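Ribose-phosphate pyrophosphokinase (Thermus thermophilus, PDB 7PN0) catalyses the transfer of a diphosphate group from ATP to ribose 5-phosphate, giving the nucleotide precursor 5-phosphoribosyl 1-diphosphate. Local coordinates at residues 7-12 and 29-34; 52-57 and 70-75; 163-168 and 174-179. All coordinates share one frame; numbering follows the deposited sequence.

Contact 1: 7-12 and 29-34; sequences SGQSNR and STTLRF. With ADP (adenosine-5'-diphosphate), chain I.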
loop_
_atom_site.group_PDB
_atom_site.type_symbol
_atom_site.label_atom_id
_atom_site.label_comp_id
_atom_site.label_asym_id
_atom_site.label_seq_id
_atom_site.Cartn_x
_atom_site.Cartn_y
_atom_site.Cartn_z
ATOM N N SER A 7 0.368 23.858 16.265
ATOM C CA SER A 7 -0.112 24.807 15.239
ATOM C C SER A 7 0.988 24.960 14.204
ATOM O O SER A 7 2.166 24.984 14.582
ATOM C CB SER A 7 -0.500 26.130 15.852
ATOM O OG SER A 7 -0.961 27.069 14.882
ATOM N N GLY A 8 0.599 25.061 12.948
ATOM C CA GLY A 8 1.454 25.658 11.920
ATOM C C GLY A 8 1.367 27.170 11.993
ATOM O O GLY A 8 0.879 27.673 13.033
ATOM N N GLN A 9 1.822 27.875 10.951
ATOM C CA GLN A 9 1.914 29.366 10.943
ATOM C C GLN A 9 0.597 29.977 10.453
ATOM O O GLN A 9 0.395 31.188 10.661
ATOM C CB GLN A 9 3.082 29.868 10.089
ATOM C CG GLN A 9 4.424 29.315 10.535
ATOM C CD GLN A 9 5.599 29.974 9.853
ATOM O OE1 GLN A 9 6.718 29.938 10.359
ATOM N NE2 GLN A 9 5.349 30.616 8.726
ATOM N N SER A 10 -0.307 29.182 9.889
ATOM C CA SER A 10 -1.529 29.701 9.234
ATOM C C SER A 10 -2.466 30.399 10.249
ATOM O O SER A 10 -2.995 31.453 9.892
ATOM C CB SER A 10 -2.259 28.609 8.477
ATOM O OG SER A 10 -2.809 27.640 9.388
ATOM N N ASN A 11 -2.769 29.795 11.387
ATOM C CA ASN A 11 -3.824 30.298 12.301
ATOM C C ASN A 11 -3.476 29.975 13.753
ATOM O O ASN A 11 -4.221 29.269 14.457
ATOM C CB ASN A 11 -5.196 29.798 11.858
ATOM C CG ASN A 11 -6.307 30.667 12.408
ATOM O OD1 ASN A 11 -6.066 31.514 13.275
ATOM N ND2 ASN A 11 -7.520 30.461 11.921
ATOM N N ARG A 12 -2.319 30.455 14.188
ATOM C CA ARG A 12 -1.841 30.195 15.559
ATOM C C ARG A 12 -2.858 30.729 16.574
ATOM O O ARG A 12 -3.152 30.068 17.546
ATOM C CB ARG A 12 -0.456 30.812 15.747
ATOM C CG ARG A 12 0.162 30.481 17.090
ATOM C CD ARG A 12 1.535 31.105 17.206
ATOM N NE ARG A 12 2.018 31.056 18.577
ATOM C CZ ARG A 12 2.589 29.992 19.140
ATOM N NH1 ARG A 12 2.752 28.870 18.450
ATOM N NH2 ARG A 12 3.009 30.060 20.393
ATOM N N SER A 29 6.382 24.034 18.935
ATOM C CA SER A 29 7.039 23.560 17.688
ATOM C C SER A 29 7.595 24.751 16.938
ATOM O O SER A 29 6.952 25.821 16.998
ATOM C CB SER A 29 6.088 22.790 16.815
ATOM O OG SER A 29 4.930 23.557 16.545
ATOM N N THR A 30 8.719 24.575 16.252
ATOM C CA THR A 30 9.258 25.685 15.435
ATOM C C THR A 30 9.237 25.302 13.968
ATOM O O THR A 30 9.473 24.106 13.605
ATOM C CB THR A 30 10.579 26.289 15.928
ATOM O OG1 THR A 30 11.620 26.109 14.969
ATOM C CG2 THR A 30 10.980 25.780 17.277
ATOM N N THR A 31 8.882 26.301 13.177
ATOM C CA THR A 31 8.985 26.245 11.721
ATOM C C THR A 31 9.912 27.385 11.287
ATOM O O THR A 31 9.675 28.535 11.720
ATOM C CB THR A 31 7.591 26.286 11.091
ATOM O OG1 THR A 31 6.820 25.153 11.525
ATOM C CG2 THR A 31 7.716 26.363 9.577
ATOM N N LEU A 32 10.960 27.036 10.566
ATOM C CA LEU A 32 11.992 27.951 10.001
ATOM C C LEU A 32 11.824 27.874 8.490
ATOM O O LEU A 32 11.510 26.791 7.962
ATOM C CB LEU A 32 13.418 27.495 10.395
ATOM C CG LEU A 32 13.723 27.265 11.887
ATOM C CD1 LEU A 32 15.189 26.965 12.114
ATOM C CD2 LEU A 32 13.307 28.446 12.753
ATOM N N ARG A 33 12.204 28.949 7.811
ATOM C CA ARG A 33 12.399 28.981 6.368
ATOM C C ARG A 33 13.877 29.325 6.159
ATOM O O ARG A 33 14.300 30.393 6.589
ATOM C CB ARG A 33 11.380 29.962 5.779
ATOM C CG ARG A 33 11.531 30.225 4.290
ATOM C CD ARG A 33 10.801 31.510 3.867
ATOM N NE ARG A 33 9.442 31.449 4.384
ATOM C CZ ARG A 33 8.375 31.075 3.697
ATOM N NH1 ARG A 33 8.478 30.772 2.406
ATOM N NH2 ARG A 33 7.200 31.033 4.310
ATOM N N PHE A 34 14.650 28.453 5.538
ATOM C CA PHE A 34 16.081 28.718 5.214
ATOM C C PHE A 34 16.119 29.767 4.097
ATOM O O PHE A 34 15.054 30.101 3.517
ATOM C CB PHE A 34 16.794 27.425 4.840
ATOM C CG PHE A 34 16.801 26.360 5.898
ATOM C CD1 PHE A 34 17.419 26.573 7.128
ATOM C CD2 PHE A 34 16.196 25.132 5.671
ATOM C CE1 PHE A 34 17.459 25.564 8.077
ATOM C CE2 PHE A 34 16.191 24.151 6.644
ATOM C CZ PHE A 34 16.847 24.355 7.834
HETATM P PB ADP I . 24.312 18.078 5.267
HETATM O O1B ADP I . 22.878 17.513 5.251
HETATM O O2B ADP I . 24.467 19.338 4.437
HETATM O O3B ADP I . 25.357 17.048 4.950
HETATM P PA ADP I . 25.314 20.084 6.952
HETATM O O1A ADP I . 26.050 19.991 8.248
HETATM O O2A ADP I . 25.958 20.485 5.660
HETATM O O3A ADP I . 24.691 18.626 6.734
HETATM O "O5'" ADP I . 24.031 21.027 7.154
HETATM C "C5'" ADP I . 22.821 20.413 7.639
HETATM C "C4'" ADP I . 21.946 21.472 8.250
HETATM O "O4'" ADP I . 21.384 22.285 7.188
HETATM C "C3'" ADP I . 20.744 20.941 9.031
HETATM O "O3'" ADP I . 21.066 20.610 10.374
HETATM C "C2'" ADP I . 19.794 22.127 8.944
HETATM O "O2'" ADP I . 20.121 23.117 9.898
HETATM C "C1'" ADP I . 20.068 22.610 7.517
HETATM N N9 ADP I . 19.177 22.050 6.496
HETATM C C8 ADP I . 18.463 20.876 6.515
HETATM N N7 ADP I . 17.701 20.718 5.452
HETATM C C5 ADP I . 17.926 21.876 4.708
HETATM C C6 ADP I . 17.415 22.332 3.483
HETATM N N6 ADP I . 16.521 21.635 2.782
HETATM N N1 ADP I . 17.792 23.561 3.056
HETATM C C2 ADP I . 18.696 24.243 3.775
HETATM N N3 ADP I . 19.276 23.901 4.926
HETATM C C4 ADP I . 18.830 22.705 5.354
HETATM O O HOH W 1 2.830 24.388 17.865
#
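Ser7 and Ser29 meet mainly through a water, where the end of strand 3-7 in the parallel sheet of this PRTase-like domain faces the first strand of the beta-hairpin 29-33/39-43. The water accepts from the backbone N of Ser7 at 3.0 Å and is hydrogen-bonded to OG of Ser29 at 2.6 Å. Ser29 holds that hydroxyl between its backbone N and carbonyl carbon (chi1 55°), a rotation that turns OG to the side where the water sits. The direct approach is looser, with OG of Ser29 3.7 Å from the carbonyl O of Ser7, so the solvent molecule does the bridging.

Gln9 across Thr31 buries most of the surface, although the atoms only just touch. Gln9 is modelled in two conformers, so its contact is tentative; in one of them the extended side chain brings OE1 to 3.8 Å from CG2 of Thr31 and 3.5 Å from the carbonyl O of Thr31. The hydroxyl of Thr31 turns elsewhere, to OE2 of Glu68 on helix 62-78; OE1 of the same carboxylate accepts from the backbone N of Gln9, so Glu68 ties loop and hairpin together.

At the far end of the strand Phe34 serves the nucleotide. The adenine of ADP lies over one face of its ring, N3 standing 3.4 Å above the plane over the ring centre, while Asn36 and, from the second subunit, Ser96 and Asp100 bond to the same ligand. A serine here takes away the ring under the adenine, and the base would probably be less firmly fixed on that face. At the turn out of strand 3-7, OG of Ser7 donates to the carbonyl O of Gly8 at 2.7 Å, the donor lying 20° out of the carbonyl plane.

Contact 2: 52-57 and 70-75; sequences VFIVQS and LMMVDA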
loop_
_atom_site.group_PDB
_atom_site.type_symbol
_atom_site.label_atom_id
_atom_site.label_comp_id
_atom_site.label_asym_id
_atom_site.label_seq_id
_atom_site.Cartn_x
_atom_site.Cartn_y
_atom_site.Cartn_z
ATOM N N VAL A 52 -2.022 13.432 18.994
ATOM C CA VAL A 52 -1.529 14.740 18.546
ATOM C C VAL A 52 -2.445 15.288 17.467
ATOM O O VAL A 52 -2.876 14.562 16.548
ATOM C CB VAL A 52 -0.022 14.792 18.219
ATOM C CG1 VAL A 52 0.829 13.680 18.717
ATOM C CG2 VAL A 52 0.379 15.475 16.931
ATOM N N PHE A 53 -2.770 16.558 17.624
ATOM C CA PHE A 53 -3.697 17.332 16.780
ATOM C C PHE A 53 -2.917 18.532 16.254
ATOM O O PHE A 53 -2.357 19.375 17.029
ATOM C CB PHE A 53 -4.918 17.780 17.599
ATOM C CG PHE A 53 -5.793 16.639 18.029
ATOM C CD1 PHE A 53 -5.461 15.848 19.114
ATOM C CD2 PHE A 53 -6.887 16.263 17.258
ATOM C CE1 PHE A 53 -6.227 14.747 19.465
ATOM C CE2 PHE A 53 -7.662 15.168 17.622
ATOM C CZ PHE A 53 -7.331 14.423 18.731
ATOM N N ILE A 54 -2.880 18.672 14.946
ATOM C CA ILE A 54 -2.038 19.744 14.353
ATOM C C ILE A 54 -2.990 20.636 13.605
ATOM O O ILE A 54 -3.656 20.130 12.697
ATOM C CB ILE A 54 -0.931 19.205 13.455
ATOM C CG1 ILE A 54 0.039 18.313 14.209
ATOM C CG2 ILE A 54 -0.227 20.303 12.682
ATOM C CD1 ILE A 54 0.629 17.277 13.292
ATOM N N VAL A 55 -3.035 21.910 13.977
ATOM C CA VAL A 55 -3.959 22.897 13.348
ATOM C C VAL A 55 -3.271 23.623 12.179
ATOM O O VAL A 55 -2.255 24.339 12.349
ATOM C CB VAL A 55 -4.484 23.892 14.399
ATOM C CG1 VAL A 55 -5.524 24.822 13.846
ATOM C CG2 VAL A 55 -5.047 23.168 15.613
ATOM N N GLN A 56 -3.910 23.603 11.023
ATOM C CA GLN A 56 -3.438 24.401 9.852
ATOM C C GLN A 56 -4.603 24.657 8.915
ATOM O O GLN A 56 -5.257 23.685 8.512
ATOM C CB GLN A 56 -2.322 23.670 9.114
ATOM C CG GLN A 56 -1.671 24.540 8.054
ATOM C CD GLN A 56 -0.543 25.351 8.637
ATOM O OE1 GLN A 56 -0.724 26.165 9.549
ATOM N NE2 GLN A 56 0.647 25.098 8.141
ATOM N N SER A 57 -4.858 25.933 8.583
ATOM C CA SER A 57 -5.840 26.323 7.543
ATOM C C SER A 57 -5.089 26.632 6.253
ATOM O O SER A 57 -3.912 27.059 6.304
ATOM C CB SER A 57 -6.726 27.462 7.985
ATOM O OG SER A 57 -7.682 26.985 8.897
ATOM N N LEU A 70 2.125 18.888 6.100
ATOM C CA LEU A 70 2.662 17.555 5.692
ATOM C C LEU A 70 3.905 17.230 6.542
ATOM O O LEU A 70 4.014 16.102 7.100
ATOM C CB LEU A 70 2.974 17.595 4.206
ATOM C CG LEU A 70 1.768 17.711 3.284
ATOM C CD1 LEU A 70 2.201 17.746 1.839
ATOM C CD2 LEU A 70 0.807 16.552 3.518
ATOM N N MET A 71 4.834 18.190 6.666
ATOM C CA MET A 71 6.093 17.992 7.434
ATOM C C MET A 71 5.808 17.832 8.949
ATOM O O MET A 71 6.427 16.978 9.578
ATOM C CB MET A 71 7.017 19.184 7.202
ATOM C CG MET A 71 7.573 19.209 5.868
ATOM S SD MET A 71 8.581 20.675 5.608
ATOM C CE MET A 71 9.965 20.300 6.669
ATOM N N MET A 72 4.845 18.560 9.527
ATOM C CA MET A 72 4.512 18.404 10.977
ATOM C C MET A 72 3.843 17.054 11.233
ATOM O O MET A 72 4.141 16.421 12.235
ATOM C CB MET A 72 3.624 19.552 11.443
ATOM C CG MET A 72 4.380 20.836 11.541
ATOM S SD MET A 72 3.380 22.170 12.224
ATOM C CE MET A 72 3.310 21.626 13.915
ATOM N N VAL A 73 3.011 16.577 10.306
ATOM C CA VAL A 73 2.375 15.242 10.420
ATOM C C VAL A 73 3.459 14.175 10.322
ATOM O O VAL A 73 3.536 13.245 11.231
ATOM C CB VAL A 73 1.312 15.086 9.321
ATOM C CG1 VAL A 73 0.988 13.626 9.114
ATOM C CG2 VAL A 73 0.091 15.908 9.655
ATOM N N ASP A 74 4.306 14.304 9.310
ATOM C CA ASP A 74 5.461 13.387 9.107
ATOM C C ASP A 74 6.357 13.290 10.363
ATOM O O ASP A 74 6.709 12.166 10.816
ATOM C CB ASP A 74 6.239 13.785 7.869
ATOM C CG ASP A 74 7.406 12.862 7.639
ATOM O OD1 ASP A 74 7.170 11.621 7.410
ATOM O OD2 ASP A 74 8.518 13.372 7.727
ATOM N N ALA A 75 6.775 14.446 10.860
ATOM C CA ALA A 75 7.704 14.589 11.997
ATOM C C ALA A 75 7.023 14.018 13.244
ATOM O O ALA A 75 7.710 13.334 14.032
ATOM C CB ALA A 75 8.079 16.038 12.143
#
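Ile54 meets Met72 and Val73 with both ends of its branched side chain. Its CG2 lies against the methionine, 4.0 Å from the terminal CE and 4.1 Å from SD of Met72. The other branch ends in CD1, which reaches the helix backbone and touches Val73: CD1 of Ile54 is 3.9 Å from CG2 of Val73, and 3.8 Å from the carbonyl O of Met72. The isoleucine thus fits against two consecutive residues of the helix. In Met72 the bend at chi3 (72°) sets the terminal CE beside CG2 of Ile54, while SD is placed by the torsions before it.

This is the strand-helix half of a beta-alpha-beta crossover, strand 51-55 leading through helix 62-78 to strand 83-88. Val84 of that last strand touches both Ile54 and Val73, so the three residues pack together, and Phe6 of strand 3-7 adds a wall beside Met72. Tyr43 of the hairpin packs on Ile54 and directs its OH to the carbonyl O of Met72, giving that buried helix oxygen a side-chain partner. Further along, Gln56 sends NE2 to OE1 of Glu68 and the carbonyl O of His65, fixing the strand's end against the start of the helix. Elsewhere on the helix, Leu70 and Met71 pack on Leu114 and Thr107 of the second subunit.

No hydrogen bond joins the two segments directly; the contact between them is apolar and without directional bonds, and the polar ties around it run through Gln56 and Tyr43.

Contact 3: 163-168 and 174-179; sequences AVVVAP and KRASAL. With SO4 (sulfate ion), chain F.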
loop_
_atom_site.group_PDB
_atom_site.type_symbol
_atom_site.label_atom_id
_atom_site.label_comp_id
_atom_site.label_asym_id
_atom_site.label_seq_id
_atom_site.Cartn_x
_atom_site.Cartn_y
_atom_site.Cartn_z
ATOM N N ALA A 163 -37.620 39.154 8.415
ATOM C CA ALA A 163 -36.410 38.600 7.762
ATOM C C ALA A 163 -36.809 37.536 6.736
ATOM O O ALA A 163 -37.867 36.872 6.908
ATOM C CB ALA A 163 -35.484 38.036 8.806
ATOM N N VAL A 164 -35.969 37.365 5.716
ATOM C CA VAL A 164 -36.099 36.257 4.732
ATOM C C VAL A 164 -34.689 35.769 4.378
ATOM O O VAL A 164 -33.785 36.583 4.236
ATOM C CB VAL A 164 -36.860 36.761 3.495
ATOM C CG1 VAL A 164 -36.166 37.947 2.867
ATOM C CG2 VAL A 164 -37.097 35.656 2.474
ATOM N N VAL A 165 -34.513 34.468 4.241
ATOM C CA VAL A 165 -33.238 33.894 3.752
ATOM C C VAL A 165 -33.306 33.824 2.214
ATOM O O VAL A 165 -34.288 33.290 1.664
ATOM C CB VAL A 165 -32.962 32.530 4.422
ATOM C CG1 VAL A 165 -31.661 31.914 3.938
ATOM C CG2 VAL A 165 -32.948 32.652 5.936
ATOM N N VAL A 166 -32.294 34.327 1.528
ATOM C CA VAL A 166 -32.286 34.373 0.049
ATOM C C VAL A 166 -31.121 33.521 -0.441
ATOM O O VAL A 166 -29.984 33.781 -0.002
ATOM C CB VAL A 166 -32.154 35.816 -0.455
ATOM C CG1 VAL A 166 -32.143 35.861 -1.974
ATOM C CG2 VAL A 166 -33.235 36.707 0.149
ATOM N N ALA A 167 -31.389 32.591 -1.352
ATOM C CA ALA A 167 -30.326 31.950 -2.162
ATOM C C ALA A 167 -30.163 32.726 -3.463
ATOM O O ALA A 167 -31.141 32.910 -4.180
ATOM C CB ALA A 167 -30.683 30.522 -2.430
ATOM N N PRO A 168 -28.964 33.243 -3.780
ATOM C CA PRO A 168 -28.712 33.882 -5.071
ATOM C C PRO A 168 -28.151 32.984 -6.188
ATOM O O PRO A 168 -27.693 33.504 -7.172
ATOM C CB PRO A 168 -27.640 34.895 -4.660
ATOM C CG PRO A 168 -26.786 34.106 -3.705
ATOM C CD PRO A 168 -27.792 33.325 -2.891
ATOM N N LYS A 174 -29.555 24.644 -0.607
ATOM C CA LYS A 174 -29.545 23.625 0.475
ATOM C C LYS A 174 -29.090 24.267 1.801
ATOM O O LYS A 174 -29.767 24.056 2.864
ATOM C CB LYS A 174 -28.628 22.467 0.082
ATOM C CG LYS A 174 -28.670 21.283 1.036
ATOM C CD LYS A 174 -27.549 20.266 0.822
ATOM C CE LYS A 174 -27.333 19.883 -0.633
ATOM N NZ LYS A 174 -28.473 19.102 -1.175
ATOM N N ARG A 175 -27.982 25.010 1.758
ATOM C CA ARG A 175 -27.402 25.679 2.955
ATOM C C ARG A 175 -28.354 26.803 3.399
ATOM O O ARG A 175 -28.631 26.932 4.620
ATOM C CB ARG A 175 -25.972 26.148 2.684
ATOM C CG ARG A 175 -25.342 26.839 3.888
ATOM C CD ARG A 175 -23.829 27.034 3.736
ATOM N NE ARG A 175 -23.073 25.793 3.805
ATOM C CZ ARG A 175 -22.498 25.147 2.787
ATOM N NH1 ARG A 175 -21.852 24.022 3.043
ATOM N NH2 ARG A 175 -22.589 25.570 1.525
ATOM N N ALA A 176 -28.909 27.557 2.457
ATOM C CA ALA A 176 -29.880 28.628 2.757
ATOM C C ALA A 176 -31.144 28.040 3.398
ATOM O O ALA A 176 -31.653 28.622 4.387
ATOM C CB ALA A 176 -30.180 29.435 1.514
ATOM N N SER A 177 -31.669 26.927 2.880
ATOM C CA SER A 177 -32.874 26.253 3.412
ATOM C C SER A 177 -32.681 25.806 4.869
ATOM O O SER A 177 -33.643 25.879 5.668
ATOM C CB SER A 177 -33.217 25.081 2.554
ATOM O OG SER A 177 -34.413 24.526 3.038
ATOM N N ALA A 178 -31.508 25.271 5.192
ATOM C CA ALA A 178 -31.139 24.824 6.555
ATOM C C ALA A 178 -31.208 26.021 7.497
ATOM O O ALA A 178 -31.748 25.857 8.585
ATOM C CB ALA A 178 -29.748 24.220 6.583
ATOM N N LEU A 179 -30.623 27.153 7.100
ATOM C CA LEU A 179 -30.628 28.409 7.893
ATOM C C LEU A 179 -32.077 28.874 8.084
ATOM O O LEU A 179 -32.467 29.214 9.214
ATOM C CB LEU A 179 -29.825 29.487 7.164
ATOM C CG LEU A 179 -29.872 30.846 7.849
ATOM C CD1 LEU A 179 -29.228 30.783 9.228
ATOM C CD2 LEU A 179 -29.193 31.892 7.008
HETATM S S SO4 F . -22.123 23.421 6.792
HETATM O O1 SO4 F . -22.807 22.364 7.495
HETATM O O2 SO4 F . -21.265 24.100 7.741
HETATM O O3 SO4 F . -23.100 24.392 6.242
HETATM O O4 SO4 F . -21.319 22.875 5.753
#
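Strand 163-167 and helix 174-179 run almost exactly antiparallel, at 172°, their axes coming within 7.9 Å of each other and their chains nearest where Ala167 faces Ala176. The small side chains here allow such closeness: CB of Ala167 rests 4.1 Å from CB of Ala176, methyl on methyl. Val165, two residues earlier on the strand, supplies the bulk. Its CG1 lies 3.8 Å from CB of Ala176 and comes to 3.3 Å from the carbonyl O of Ala176, a snug fit of a methyl against the helix backbone. Both branches of the valine also meet the next turn of the helix, CG1 of Val165 being 3.9 Å from CD2 of Leu179 and CG2 also touching CG and CD2 of this leucine, the two side chains crossing at a slant. With CG1 anti to the backbone N (chi1 180°), Val165 spreads its two methyls so that one serves Ala176 and both serve Leu179.

These elements open a beta-alpha-beta crossover that continues into strand 187-194, part of a mixed sheet; Leu187 of that strand packs on Ala176. Helix 147-157 meets Leu179 through Ala151 and Phe154. The short turn between strand and helix probably corresponds to the pyrophosphate-binding loop of this enzyme family.

Away from the strand, Arg175 points its guanidinium at a sulfate that probably came from the crystallisation liquor. The sulfur lies in the guanidinium plane, at its edge. NE of Arg175 donates to O3 of the sulfate at 2.8 Å and NH1 to its O4 at 3.0 Å, both nearly straight, the former at 167°, while a weak bond from NH1 also reaches O3. OG1 of Thr127, OG of Ser145 and the backbone N of Ala146 also bond to the anion.

The three contacts follow one another along the chain, each closing before the next opens. Contacts 1 and 2 share the N-terminal PRTase-like domain, with centres 10 Å apart: strands 3-7 and 51-55 are neighbours in its parallel sheet, and the Ser10 hydroxyl probably bonds to OE1 of Gln56 and the backbone N of Ser57. Contact 3 packs helix 173-183 on the separate mixed sheet, centre to centre 38 Å from contact 1 and 35 Å from contact 2, across the centre of the chain. The hairpin at contact 1 reaches an ADP shared with a second subunit, so that nucleotide site is built where two subunits meet.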